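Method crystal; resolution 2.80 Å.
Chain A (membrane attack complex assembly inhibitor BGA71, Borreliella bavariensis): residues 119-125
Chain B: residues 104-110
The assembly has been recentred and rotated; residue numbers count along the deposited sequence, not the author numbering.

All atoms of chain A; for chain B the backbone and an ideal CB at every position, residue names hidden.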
# COMPACT_ATOMS: atom_id res chain seq x y z
N LYS A 119 -4.41 -7.40 -4.99
CA LYS A 119 -3.17 -7.92 -4.52
C LYS A 119 -3.36 -9.26 -3.86
O LYS A 119 -2.57 -10.13 -4.04
CB LYS A 119 -2.48 -6.92 -3.62
CG LYS A 119 -1.74 -5.83 -4.35
CD LYS A 119 -1.34 -4.77 -3.40
CE LYS A 119 -0.43 -3.76 -4.03
NZ LYS A 119 0.02 -2.77 -3.05
N GLU A 120 -4.43 -9.43 -3.10
CA GLU A 120 -4.82 -10.69 -2.50
C GLU A 120 -5.08 -11.82 -3.43
O GLU A 120 -4.83 -12.92 -3.11
CB GLU A 120 -6.09 -10.50 -1.70
CG GLU A 120 -6.63 -11.76 -1.04
CD GLU A 120 -8.00 -11.59 -0.54
OE1 GLU A 120 -8.74 -10.95 -1.19
OE2 GLU A 120 -8.33 -12.08 0.51
N ALA A 121 -5.67 -11.55 -4.56
CA ALA A 121 -5.88 -12.54 -5.57
C ALA A 121 -4.60 -12.91 -6.26
O ALA A 121 -4.38 -14.02 -6.55
CB ALA A 121 -6.88 -12.06 -6.57
N ILE A 122 -3.74 -11.96 -6.52
CA ILE A 122 -2.46 -12.28 -7.12
C ILE A 122 -1.64 -13.24 -6.23
O ILE A 122 -1.21 -14.32 -6.68
CB ILE A 122 -1.66 -11.02 -7.35
CG1 ILE A 122 -2.28 -10.20 -8.47
CG2 ILE A 122 -0.23 -11.34 -7.75
CD1 ILE A 122 -1.60 -8.87 -8.68
N ILE A 123 -1.53 -12.90 -4.94
CA ILE A 123 -0.66 -13.60 -4.00
C ILE A 123 -1.25 -14.85 -3.37
O ILE A 123 -0.75 -15.94 -3.54
CB ILE A 123 -0.17 -12.67 -2.87
CG1 ILE A 123 0.67 -11.55 -3.43
CG2 ILE A 123 0.68 -13.44 -1.87
CD1 ILE A 123 1.00 -10.47 -2.42
N LYS A 124 -2.31 -14.69 -2.62
CA LYS A 124 -2.90 -15.81 -1.87
C LYS A 124 -3.70 -16.84 -2.68
O LYS A 124 -3.79 -18.00 -2.26
CB LYS A 124 -3.78 -15.27 -0.74
CG LYS A 124 -2.96 -15.01 0.50
CD LYS A 124 -2.86 -16.29 1.31
CE LYS A 124 -1.73 -16.22 2.31
NZ LYS A 124 -1.48 -17.54 2.95
N ASP A 125 -4.26 -16.45 -3.81
CA ASP A 125 -5.16 -17.30 -4.54
C ASP A 125 -4.54 -17.95 -5.75
O ASP A 125 -3.69 -17.42 -6.41
CB ASP A 125 -6.41 -16.53 -4.94
CG ASP A 125 -7.15 -15.94 -3.73
OD1 ASP A 125 -6.67 -16.15 -2.60
OD2 ASP A 125 -8.20 -15.31 -3.91
N UNK B 104 7.54 -17.13 2.56
CA UNK B 104 8.02 -15.77 2.66
C UNK B 104 6.93 -14.80 2.29
O UNK B 104 6.71 -13.80 2.97
CB UNK B 104 9.25 -15.56 1.77
N UNK B 105 6.25 -15.09 1.20
CA UNK B 105 5.23 -14.20 0.65
C UNK B 105 4.02 -14.10 1.59
O UNK B 105 3.35 -13.08 1.63
CB UNK B 105 4.79 -14.69 -0.73
N UNK B 106 3.74 -15.14 2.35
CA UNK B 106 2.60 -15.16 3.21
C UNK B 106 2.90 -14.39 4.49
O UNK B 106 2.04 -13.71 5.06
CB UNK B 106 2.19 -16.60 3.52
N UNK B 107 4.10 -14.56 4.96
CA UNK B 107 4.54 -13.81 6.08
C UNK B 107 4.39 -12.32 5.76
O UNK B 107 3.78 -11.57 6.55
CB UNK B 107 5.98 -14.17 6.44
N UNK B 108 4.90 -11.90 4.60
CA UNK B 108 4.70 -10.56 4.13
C UNK B 108 3.20 -10.24 3.98
O UNK B 108 2.73 -9.17 4.48
CB UNK B 108 5.43 -10.36 2.80
N UNK B 109 2.44 -11.12 3.34
CA UNK B 109 1.06 -10.76 2.99
C UNK B 109 0.20 -10.46 4.20
O UNK B 109 -0.50 -9.43 4.23
CB UNK B 109 0.41 -11.89 2.18
N UNK B 110 0.28 -11.28 5.21
CA UNK B 110 -0.38 -11.02 6.44
C UNK B 110 -0.19 -9.64 7.00
O UNK B 110 -1.12 -9.07 7.47
CB UNK B 110 0.08 -12.05 7.47

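The two stretches come from two copies of the same protein and run nearly antiparallel, at 164° between their N-to-C directions. With the helix axes no closer than 11.5 Å, side chains must bridge most of the gap. Chain A offers a mixed surface: the aliphatic Ile123(A), the long arm of Lys124(A) with its ammonium group, and, one turn back along the helix, the CB of Glu120(A).

At position 104 the backbone is helical (phi/psi -67/-46) and the ideal CB has nothing of chain A within 5.5 Å. This contact sets no preference, and most residues that tolerate a helix would do. The deposited residue is Val104(B), with chi1 t; its carbonyl accepts the backbone hydrogen bond from the amide of position 108.

Position 105 points toward chain A, and its ideal CB lies 4.4 Å from CG2 of Ile123(A). The CA atoms of these two positions are 7.5 Å apart, so the backbones come close here and a small apolar side chain suits the space well. Ala105(B) is found: its CB lies 4.5 Å from CG2 of Ile123(A), an apolar contact made without any side chain beyond CB.

Position 106 is directed sideways, but the lysine arm reaches it, bringing NZ of Lys124(A) to 3.8 Å from the ideal CB. A positive charge this close favours an acceptor on a short side chain: serine, threonine, asparagine or aspartate could all be considered. The residue is Ser106(B), chi1 m, whose OG accepts a weak hydrogen bond from NZ of Lys124(A) at 3.3 Å. The same OG is also hydrogen-bonded to a residue just outside the stretches.

Positions 107 and 108 both have helical backbones and ideal CB atoms with no chain A atom within 5.5 Å, so neither choice can be read from this contact. They are Ile107(B), in the m,t rotamer, and Gln108(B), whose side chain makes no contact with chain A.

Position 109 again points toward chain A. Its ideal CB is 4.3 Å from CG2 of Ile123(A) and 4.8 Å from CE of Lys124(A), while Glu120(A) lies farther out. A long or broad side chain could follow this surface; leucine, methionine or an aromatic residue would fit its aliphatic part, and a polar tip could be accommodated near the glutamate. Tyr109(B), with chi1 t, buries 106 Å² here, the largest share of any residue in the two stretches. Its CB packs 4.4 Å from CG2 of Ile123(A), and its CD2 is 3.8 Å from CG of Lys124(A). The ring carries the hydroxyl across: OH of Tyr109(B) lies 3.4 Å from CB of Glu120(A), a packing contact with the aliphatic part of that side chain.

Position 110 is directed sideways with no chain A atom within 5.5 Å of its ideal CB, leaving room for many residues, polar ones included. Asp110(B) is deposited; its end comes nearer, with OD1 of Asp110(B) 4.9 Å from CE of Lys124(A), without forming a contact.

Chain B (104-110) VASIQYD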
# COMPACT_ATOMS: atom_id res chain seq x y z
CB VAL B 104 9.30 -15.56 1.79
CG1 VAL B 104 9.69 -14.10 1.73
CG2 VAL B 104 10.46 -16.38 2.35
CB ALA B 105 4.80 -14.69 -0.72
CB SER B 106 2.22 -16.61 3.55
OG SER B 106 1.81 -17.29 2.39
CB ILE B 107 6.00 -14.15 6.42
CG1 ILE B 107 6.01 -15.54 7.06
CG2 ILE B 107 6.59 -13.13 7.40
CD1 ILE B 107 7.36 -16.23 6.98
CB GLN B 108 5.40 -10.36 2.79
CG GLN B 108 6.58 -9.42 2.83
CD GLN B 108 6.33 -8.16 3.55
OE1 GLN B 108 5.28 -7.52 3.40
NE2 GLN B 108 7.31 -7.74 4.33
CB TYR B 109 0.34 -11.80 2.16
CG TYR B 109 -1.09 -11.38 2.01
CD1 TYR B 109 -1.44 -10.25 1.23
CD2 TYR B 109 -2.09 -12.05 2.66
CE1 TYR B 109 -2.76 -9.82 1.08
CE2 TYR B 109 -3.43 -11.66 2.51
CZ TYR B 109 -3.76 -10.53 1.75
OH TYR B 109 -5.04 -10.16 1.56
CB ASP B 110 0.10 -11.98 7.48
CG ASP B 110 -0.52 -13.31 7.40
OD1 ASP B 110 -1.22 -13.61 6.46
OD2 ASP B 110 -0.27 -14.05 8.30
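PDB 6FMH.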